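Local coordinates for periplasmic oligopeptide-binding protein (Burkholderia pseudomallei, PDB 3ZS6) that probably binds oligopeptides in the periplasm as the solute-binding component of an ABC transport system for peptide uptake, at residues V429-V440 against Q458-M469. Sequence-based numbering, arbitrary orientation.
Sequences VGYCNPKVDSLV and QAHDLAMNDYPM
With CG opposite the backbone N in both Y431 (chi1 178°) and N433, the extended side chains bring Y431 OH and N433 ND2 to D466. D466 OD2 takes both donors: Y431 OH at 2.6 Å, on the anti side of the carboxylate, and N433 ND2 at 3.2 Å, almost along the C-O axis. Amide and carboxylate are nearly coplanar (17°), whereas OD2 sits at the edge of the phenol ring, in its plane, with the carboxylate steeply turned to the ring. N433 is also the N-cap of helix 434-443, its OD1 accepting weakly from the backbone N of K435 and V436; one side chain thus ties the helix start to D466. P468 covers a face of the Y431 ring, its CB 3.9 Å from the centroid and not far off the normal, a CH-pi contact.

Beyond this polar end the helical segments run antiparallel, axes 8.9 Å apart at 167°. This closeness is consistent with the small side chain of A459 facing L439: the two CB atoms, A459 CB and L439 CB, meet at 3.7 Å, and V436 CG2 packs against A463 CB at 3.9 Å. L462 CD2 reaches K435 CG at 3.6 Å, carrying the apolar packing out to the solvent-exposed K435.

Together these contacts close a helical hairpin, helix 434-443 against helix 449-464. The C432-C422 disulfide ties its entry to the chain near helix 414-417, whose F417 touches V440 and A459, while V429 and M469 pack on strand 260-266 where the chain enters strand 470-480.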
loop_
_atom_site.group_PDB
_atom_site.type_symbol
_atom_site.label_atom_id
_atom_site.label_comp_id
_atom_site.label_asym_id
_atom_site.label_seq_id
_atom_site.Cartn_x
_atom_site.Cartn_y
_atom_site.Cartn_z
ATOM N N VAL A 429 13.606 -4.557 2.918
ATOM C CA VAL A 429 14.632 -5.535 2.518
ATOM C C VAL A 429 16.051 -5.057 2.855
ATOM O O VAL A 429 16.981 -5.865 2.973
ATOM C CB VAL A 429 14.562 -5.914 1.025
ATOM C CG1 VAL A 429 13.167 -6.448 0.681
ATOM C CG2 VAL A 429 14.950 -4.720 0.134
ATOM N N GLY A 430 16.207 -3.743 3.004
ATOM C CA GLY A 430 17.473 -3.165 3.431
ATOM C C GLY A 430 18.431 -2.934 2.279
ATOM O O GLY A 430 19.643 -3.050 2.429
ATOM N N TYR A 431 17.883 -2.611 1.115
ATOM C CA TYR A 431 18.697 -2.393 -0.072
ATOM C C TYR A 431 19.185 -0.957 -0.074
ATOM O O TYR A 431 18.491 -0.061 0.418
ATOM C CB TYR A 431 17.857 -2.684 -1.317
ATOM C CG TYR A 431 18.541 -2.471 -2.650
ATOM C CD1 TYR A 431 19.481 -3.376 -3.128
ATOM C CD2 TYR A 431 18.212 -1.387 -3.450
ATOM C CE1 TYR A 431 20.092 -3.191 -4.359
ATOM C CE2 TYR A 431 18.817 -1.192 -4.680
ATOM C CZ TYR A 431 19.751 -2.095 -5.131
ATOM O OH TYR A 431 20.340 -1.898 -6.360
ATOM N N CYS A 432 20.386 -0.733 -0.600
ATOM C CA CYS A 432 20.888 0.629 -0.766
ATOM C C CYS A 432 21.873 0.728 -1.920
ATOM O O CYS A 432 22.978 0.192 -1.855
ATOM C CB CYS A 432 21.529 1.155 0.518
ATOM S SG CYS A 432 22.266 2.826 0.337
ATOM N N ASN A 433 21.456 1.416 -2.976
ATOM C CA ASN A 433 22.318 1.652 -4.124
ATOM C C ASN A 433 22.324 3.134 -4.472
ATOM O O ASN A 433 21.420 3.617 -5.159
ATOM C CB ASN A 433 21.883 0.813 -5.328
ATOM C CG ASN A 433 22.867 0.908 -6.492
ATOM O OD1 ASN A 433 23.494 1.951 -6.715
ATOM N ND2 ASN A 433 23.008 -0.185 -7.236
ATOM N N PRO A 434 23.356 3.855 -3.994
ATOM C CA PRO A 434 23.520 5.305 -4.146
ATOM C C PRO A 434 23.386 5.762 -5.596
ATOM O O PRO A 434 22.877 6.853 -5.842
ATOM C CB PRO A 434 24.951 5.553 -3.648
ATOM C CG PRO A 434 25.215 4.424 -2.698
ATOM C CD PRO A 434 24.495 3.239 -3.287
ATOM N N LYS A 435 23.842 4.948 -6.543
ATOM C CA LYS A 435 23.679 5.291 -7.951
ATOM C C LYS A 435 22.195 5.324 -8.326
ATOM O O LYS A 435 21.722 6.280 -8.954
ATOM C CB LYS A 435 24.445 4.321 -8.848
ATOM C CG LYS A 435 24.296 4.611 -10.331
ATOM C CD LYS A 435 24.734 6.033 -10.672
ATOM C CE LYS A 435 24.646 6.298 -12.171
ATOM N NZ LYS A 435 25.081 7.681 -12.531
ATOM N N VAL A 436 21.455 4.290 -7.936
ATOM C CA VAL A 436 20.014 4.307 -8.145
ATOM C C VAL A 436 19.418 5.582 -7.547
ATOM O O VAL A 436 18.680 6.301 -8.215
ATOM C CB VAL A 436 19.311 3.069 -7.538
ATOM C CG1 VAL A 436 17.804 3.275 -7.526
ATOM C CG2 VAL A 436 19.684 1.806 -8.311
ATOM N N ASP A 437 19.748 5.860 -6.290
ATOM C CA ASP A 437 19.215 7.035 -5.612
ATOM C C ASP A 437 19.575 8.332 -6.347
ATOM O O ASP A 437 18.738 9.225 -6.489
ATOM C CB ASP A 437 19.691 7.083 -4.154
ATOM C CG ASP A 437 19.032 6.014 -3.281
ATOM O OD1 ASP A 437 18.446 5.053 -3.831
ATOM O OD2 ASP A 437 19.106 6.133 -2.038
ATOM N N SER A 438 20.810 8.435 -6.826
ATOM C CA SER A 438 21.233 9.670 -7.485
ATOM C C SER A 438 20.535 9.822 -8.831
ATOM O O SER A 438 20.194 10.931 -9.234
ATOM C CB SER A 438 22.760 9.740 -7.641
ATOM O OG SER A 438 23.184 9.189 -8.872
ATOM N N LEU A 439 20.318 8.706 -9.520
ATOM C CA LEU A 439 19.565 8.724 -10.767
ATOM C C LEU A 439 18.136 9.221 -10.540
ATOM O O LEU A 439 17.592 9.970 -11.354
ATOM C CB LEU A 439 19.556 7.340 -11.426
ATOM C CG LEU A 439 20.858 6.896 -12.107
ATOM C CD1 LEU A 439 20.731 5.482 -12.651
ATOM C CD2 LEU A 439 21.264 7.861 -13.220
ATOM N N VAL A 440 17.524 8.806 -9.433
ATOM C CA VAL A 440 16.168 9.255 -9.118
ATOM C C VAL A 440 16.131 10.759 -8.837
ATOM O O VAL A 440 15.270 11.476 -9.347
ATOM C CB VAL A 440 15.585 8.510 -7.913
ATOM C CG1 VAL A 440 14.302 9.206 -7.430
ATOM C CG2 VAL A 440 15.325 7.045 -8.267
ATOM N N GLN A 458 15.775 3.937 -16.179
ATOM C CA GLN A 458 17.164 3.522 -16.024
ATOM C C GLN A 458 17.453 3.126 -14.579
ATOM O O GLN A 458 18.042 2.080 -14.326
ATOM C CB GLN A 458 18.123 4.620 -16.484
ATOM C CG GLN A 458 19.585 4.246 -16.317
ATOM C CD GLN A 458 20.528 5.370 -16.699
ATOM O OE1 GLN A 458 20.096 6.457 -17.093
ATOM N NE2 GLN A 458 21.827 5.114 -16.576
ATOM N N ALA A 459 17.017 3.957 -13.634
ATOM C CA ALA A 459 17.189 3.665 -12.211
ATOM C C ALA A 459 16.454 2.392 -11.762
ATOM O O ALA A 459 17.000 1.602 -10.984
ATOM C CB ALA A 459 16.749 4.855 -11.368
ATOM N N HIS A 460 15.223 2.199 -12.232
ATOM C CA HIS A 460 14.472 0.995 -11.875
ATOM C C HIS A 460 15.191 -0.257 -12.382
ATOM O O HIS A 460 15.447 -1.183 -11.606
ATOM C CB HIS A 460 13.024 1.038 -12.389
ATOM C CG HIS A 460 12.225 -0.191 -12.054
ATOM N ND1 HIS A 460 11.587 -0.951 -13.013
ATOM C CD2 HIS A 460 11.973 -0.797 -10.868
ATOM C CE1 HIS A 460 10.978 -1.972 -12.433
ATOM N NE2 HIS A 460 11.199 -1.903 -11.131
ATOM N N ASP A 461 15.519 -0.275 -13.675
ATOM C CA ASP A 461 16.274 -1.382 -14.271
ATOM C C ASP A 461 17.554 -1.672 -13.493
ATOM O O ASP A 461 17.889 -2.829 -13.228
ATOM C CB ASP A 461 16.659 -1.075 -15.725
ATOM C CG ASP A 461 15.464 -1.009 -16.662
ATOM O OD1 ASP A 461 14.346 -1.419 -16.271
ATOM O OD2 ASP A 461 15.658 -0.555 -17.811
ATOM N N LEU A 462 18.284 -0.617 -13.149
ATOM C CA LEU A 462 19.546 -0.778 -12.434
ATOM C C LEU A 462 19.322 -1.501 -11.112
ATOM O O LEU A 462 20.039 -2.454 -10.779
ATOM C CB LEU A 462 20.206 0.580 -12.185
ATOM C CG LEU A 462 21.608 0.521 -11.573
ATOM C CD1 LEU A 462 22.529 -0.313 -12.455
ATOM C CD2 LEU A 462 22.184 1.927 -11.360
ATOM N N ALA A 463 18.322 -1.050 -10.360
ATOM C CA ALA A 463 17.975 -1.696 -9.096
ATOM C C ALA A 463 17.558 -3.161 -9.270
ATOM O O ALA A 463 17.976 -4.019 -8.498
ATOM C CB ALA A 463 16.882 -0.923 -8.387
ATOM N N MET A 464 16.712 -3.445 -10.259
ATOM C CA MET A 464 16.179 -4.804 -10.409
ATOM C C MET A 464 17.257 -5.802 -10.857
ATOM O O MET A 464 17.150 -7.000 -10.590
ATOM C CB MET A 464 14.979 -4.838 -11.363
ATOM C CG MET A 464 13.739 -4.108 -10.858
ATOM S SD MET A 464 13.108 -4.709 -9.277
ATOM C CE MET A 464 13.897 -3.573 -8.138
ATOM N N ASN A 465 18.287 -5.309 -11.540
ATOM C CA ASN A 465 19.422 -6.158 -11.895
ATOM C C ASN A 465 20.168 -6.641 -10.656
ATOM O O ASN A 465 20.948 -7.591 -10.718
ATOM C CB ASN A 465 20.367 -5.441 -12.859
ATOM C CG ASN A 465 19.848 -5.438 -14.284
ATOM O OD1 ASN A 465 19.458 -6.479 -14.819
ATOM N ND2 ASN A 465 19.829 -4.268 -14.905
ATOM N N ASP A 466 19.904 -5.994 -9.524
ATOM C CA ASP A 466 20.454 -6.430 -8.242
ATOM C C ASP A 466 19.525 -7.409 -7.507
ATOM O O ASP A 466 19.904 -7.987 -6.493
ATOM C CB ASP A 466 20.770 -5.217 -7.355
ATOM C CG ASP A 466 22.033 -4.468 -7.803
ATOM O OD1 ASP A 466 22.805 -5.022 -8.617
ATOM O OD2 ASP A 466 22.258 -3.333 -7.334
ATOM N N TYR A 467 18.311 -7.593 -8.024
ATOM C CA TYR A 467 17.327 -8.502 -7.409
ATOM C C TYR A 467 17.221 -8.350 -5.893
ATOM O O TYR A 467 17.318 -9.326 -5.153
ATOM C CB TYR A 467 17.618 -9.955 -7.814
ATOM C CG TYR A 467 17.587 -10.100 -9.311
ATOM C CD1 TYR A 467 16.392 -10.309 -9.971
ATOM C CD2 TYR A 467 18.744 -9.943 -10.072
ATOM C CE1 TYR A 467 16.343 -10.399 -11.342
ATOM C CE2 TYR A 467 18.708 -10.039 -11.448
ATOM C CZ TYR A 467 17.499 -10.268 -12.076
ATOM O OH TYR A 467 17.430 -10.365 -13.445
ATOM N N PRO A 468 17.017 -7.110 -5.426
ATOM C CA PRO A 468 16.864 -6.843 -3.993
ATOM C C PRO A 468 15.650 -7.552 -3.393
ATOM O O PRO A 468 15.640 -7.813 -2.188
ATOM C CB PRO A 468 16.695 -5.317 -3.930
ATOM C CG PRO A 468 16.227 -4.920 -5.314
ATOM C CD PRO A 468 16.945 -5.877 -6.233
ATOM N N MET A 469 14.648 -7.842 -4.220
ATOM C CA MET A 469 13.515 -8.676 -3.822
ATOM C C MET A 469 13.087 -9.510 -5.029
ATOM O O MET A 469 13.714 -9.433 -6.084
ATOM C CB MET A 469 12.339 -7.828 -3.311
ATOM C CG MET A 469 11.876 -6.735 -4.280
ATOM S SD MET A 469 12.647 -5.116 -3.979
ATOM C CE MET A 469 11.714 -4.556 -2.538
#